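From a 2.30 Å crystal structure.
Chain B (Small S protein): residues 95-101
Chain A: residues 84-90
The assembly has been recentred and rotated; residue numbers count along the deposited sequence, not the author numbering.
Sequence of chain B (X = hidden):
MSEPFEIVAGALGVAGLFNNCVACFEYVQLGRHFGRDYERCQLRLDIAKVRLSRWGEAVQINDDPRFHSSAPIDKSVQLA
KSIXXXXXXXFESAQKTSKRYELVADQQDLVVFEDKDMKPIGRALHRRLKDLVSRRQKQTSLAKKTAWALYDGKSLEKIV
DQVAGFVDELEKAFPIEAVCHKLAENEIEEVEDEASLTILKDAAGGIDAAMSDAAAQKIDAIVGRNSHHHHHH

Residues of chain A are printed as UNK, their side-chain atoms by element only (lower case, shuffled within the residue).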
# COMPACT_ATOMS: atom_id res chain seq x y z
N GLN B 95 -2.05 -8.28 -6.06
CA GLN B 95 -1.79 -9.27 -7.11
C GLN B 95 -0.30 -9.58 -7.28
O GLN B 95 0.07 -10.71 -7.55
CB GLN B 95 -2.40 -8.83 -8.44
CG GLN B 95 -3.90 -8.85 -8.43
CD GLN B 95 -4.54 -8.27 -9.68
OE1 GLN B 95 -5.53 -7.54 -9.60
NE2 GLN B 95 -3.98 -8.59 -10.84
N LYS B 96 0.54 -8.56 -7.12
CA LYS B 96 1.99 -8.73 -7.14
C LYS B 96 2.46 -9.62 -5.99
O LYS B 96 3.28 -10.49 -6.19
CB LYS B 96 2.69 -7.38 -7.05
CG LYS B 96 2.53 -6.48 -8.24
CD LYS B 96 3.39 -5.27 -8.03
CE LYS B 96 3.96 -4.76 -9.31
NZ LYS B 96 4.77 -5.73 -10.04
N THR B 97 1.96 -9.35 -4.79
CA THR B 97 2.28 -10.16 -3.62
C THR B 97 1.85 -11.61 -3.81
O THR B 97 2.58 -12.54 -3.44
CB THR B 97 1.60 -9.60 -2.35
OG1 THR B 97 2.14 -8.30 -2.09
CG2 THR B 97 1.84 -10.49 -1.12
N SER B 98 0.67 -11.79 -4.40
CA SER B 98 0.12 -13.11 -4.68
C SER B 98 0.96 -13.87 -5.70
O SER B 98 1.21 -15.06 -5.54
CB SER B 98 -1.33 -12.97 -5.14
OG SER B 98 -1.82 -14.20 -5.62
N LYS B 99 1.42 -13.17 -6.74
CA LYS B 99 2.32 -13.75 -7.73
C LYS B 99 3.67 -14.19 -7.14
O LYS B 99 4.21 -15.24 -7.55
CB LYS B 99 2.54 -12.79 -8.90
CG LYS B 99 1.64 -13.10 -10.09
CD LYS B 99 0.87 -11.89 -10.55
CE LYS B 99 1.50 -11.18 -11.75
NZ LYS B 99 0.98 -9.77 -11.80
N ARG B 100 4.20 -13.40 -6.21
CA ARG B 100 5.46 -13.76 -5.54
C ARG B 100 5.30 -15.04 -4.71
O ARG B 100 6.23 -15.86 -4.62
CB ARG B 100 5.99 -12.61 -4.68
CG ARG B 100 6.43 -11.41 -5.50
CD ARG B 100 7.35 -10.47 -4.73
NE ARG B 100 6.69 -9.87 -3.57
CZ ARG B 100 5.92 -8.78 -3.62
NH1 ARG B 100 5.67 -8.17 -4.78
NH2 ARG B 100 5.38 -8.31 -2.51
N TYR B 101 4.12 -15.21 -4.13
CA TYR B 101 3.78 -16.41 -3.38
C TYR B 101 3.72 -17.64 -4.29
O TYR B 101 4.33 -18.67 -3.99
CB TYR B 101 2.46 -16.23 -2.64
CG TYR B 101 2.19 -17.31 -1.62
CD1 TYR B 101 2.69 -17.21 -0.32
CD2 TYR B 101 1.43 -18.44 -1.95
CE1 TYR B 101 2.44 -18.21 0.63
CE2 TYR B 101 1.17 -19.44 -1.01
CZ TYR B 101 1.68 -19.32 0.27
OH TYR B 101 1.43 -20.31 1.19
N UNK A 84 10.73 -4.56 -6.33
CA UNK A 84 11.24 -3.24 -6.66
C UNK A 84 10.16 -2.40 -7.40
O UNK A 84 10.04 -1.19 -7.20
c UNK A 84 12.72 -2.82 -8.72
c UNK A 84 12.63 -3.46 -7.39
c UNK A 84 13.84 -3.20 -6.45
N UNK A 85 9.34 -3.08 -8.20
CA UNK A 85 8.13 -2.46 -8.76
C UNK A 85 7.13 -2.07 -7.65
O UNK A 85 6.53 -0.99 -7.71
o UNK A 85 7.01 -5.47 -11.56
o UNK A 85 8.01 -4.46 -13.23
c UNK A 85 8.18 -3.43 -11.10
c UNK A 85 7.70 -4.53 -12.02
c UNK A 85 7.47 -3.40 -9.77
N UNK A 86 6.96 -2.95 -6.66
CA UNK A 86 6.08 -2.66 -5.51
C UNK A 86 6.57 -1.46 -4.69
O UNK A 86 5.76 -0.64 -4.25
o UNK A 86 4.14 -6.36 -4.10
c UNK A 86 3.71 -5.29 -3.64
o UNK A 86 2.83 -5.29 -2.73
c UNK A 86 5.76 -3.94 -4.65
c UNK A 86 4.23 -3.97 -4.20
N UNK A 87 7.88 -1.32 -4.52
CA UNK A 87 8.45 -0.16 -3.84
C UNK A 87 8.14 1.16 -4.57
O UNK A 87 7.81 2.17 -3.93
c UNK A 87 10.29 -1.41 -2.61
c UNK A 87 11.76 -1.79 -2.52
c UNK A 87 9.99 -0.31 -3.63
c UNK A 87 10.63 1.02 -3.20
N UNK A 88 8.22 1.13 -5.89
CA UNK A 88 7.89 2.29 -6.72
C UNK A 88 6.39 2.67 -6.61
O UNK A 88 6.05 3.86 -6.55
c UNK A 88 10.24 1.50 -9.66
c UNK A 88 8.26 1.98 -8.17
c UNK A 88 10.35 3.58 -8.24
c UNK A 88 9.45 2.58 -8.95
N UNK A 89 5.53 1.65 -6.59
CA UNK A 89 4.08 1.82 -6.40
C UNK A 89 3.73 2.42 -5.05
O UNK A 89 2.76 3.16 -4.92
c UNK A 89 3.20 0.97 -9.13
c UNK A 89 2.70 0.16 -7.94
c UNK A 89 2.76 -1.33 -8.24
c UNK A 89 3.38 0.47 -6.59
N UNK A 90 4.56 2.11 -4.07
CA UNK A 90 4.50 2.66 -2.73
C UNK A 90 4.79 4.17 -2.71
O UNK A 90 4.11 4.94 -2.02
c UNK A 90 5.67 1.93 -0.39
c UNK A 90 4.37 1.46 0.30
c UNK A 90 6.85 1.03 0.00
c UNK A 90 5.52 1.90 -1.89

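Position 84 carries three side-chain carbons, one bonded to the main chain and bearing the other two; none comes within reach of chain B 95-101. A fork at the first carbon with no heteroatom identifies valine. Val A84 is buried, and a side chain with no polar atom leaves no hydrogen-bonding group to satisfy there.

Position 85 has three carbons in a row, the third carrying two oxygens, one of which lies 2.7 Å from NZ of Lys B96. A carboxylate on a two-carbon stem is glutamate. Glu A85 points its CA-to-CB bond toward chain B, and its OE2 accepts a hydrogen bond from that NZ within a salt bridge. Glu A85 is extended beyond CB (chi2 169°, t), while Lys B96 bends near its end (chi4 -58°, m), and the ammonium meets the carboxylate. The other oxygen, OE1, is hydrogen-bonded elsewhere in the structure.

Position 86 repeats the pattern of three carbons and two terminal oxygens; one oxygen lies 2.5 Å from NH1 of Arg B100. It too is glutamate. Glu A86 is buried, and a buried negative charge needs a partner. Arg B100 supplies it: its NH1 makes a very short hydrogen bond to OE2 of Glu A86, and NH2 of Arg B100 lies 2.8 Å from the same OE2, a second hydrogen bond. One oxygen thus receives both nitrogens at the edge of the guanidinium, near its plane, where the N-H groups point. The second oxygen, OE1 of Glu A86, is 3.2 Å from OG1 of Thr B97.

Position 87 shows four carbons forked at the first, with one arm two carbons long, and does not reach chain B 95-101. This is isoleucine. Ile A87 is buried, and its hydrocarbon has no polar group to satisfy.

Position 88 has four carbons forked at the second, out of reach of the same stretch: leucine. Leu A88 is likewise a buried hydrocarbon needing no polar partner.

Position 89 has the same four-carbon fork, but an end carbon lies 3.8 Å from CE of Lys B96. It is also leucine. The CA-to-CB bond of Leu A89 points toward chain B, and its CD2 packs on the aliphatic part of the lysine.

Position 90, again four carbons forked at the second, makes no contact with this stretch of chain B. It is leucine. Leu A90 is partly exposed; leucine is compatible with a helix, and this contact sets no demand on it.

The two helices run nearly antiparallel, at 164°, with axes 10.9 Å apart at closest approach. Lys B96 and Glu A86 are nearest in register, their CA atoms 7.5 Å apart. Across this gap long side chains bring opposite charges together in two salt bridges, while the lysine's methylenes add apolar contact, burying 247 Å² in all.

Chain A (84-90) VEEILLL
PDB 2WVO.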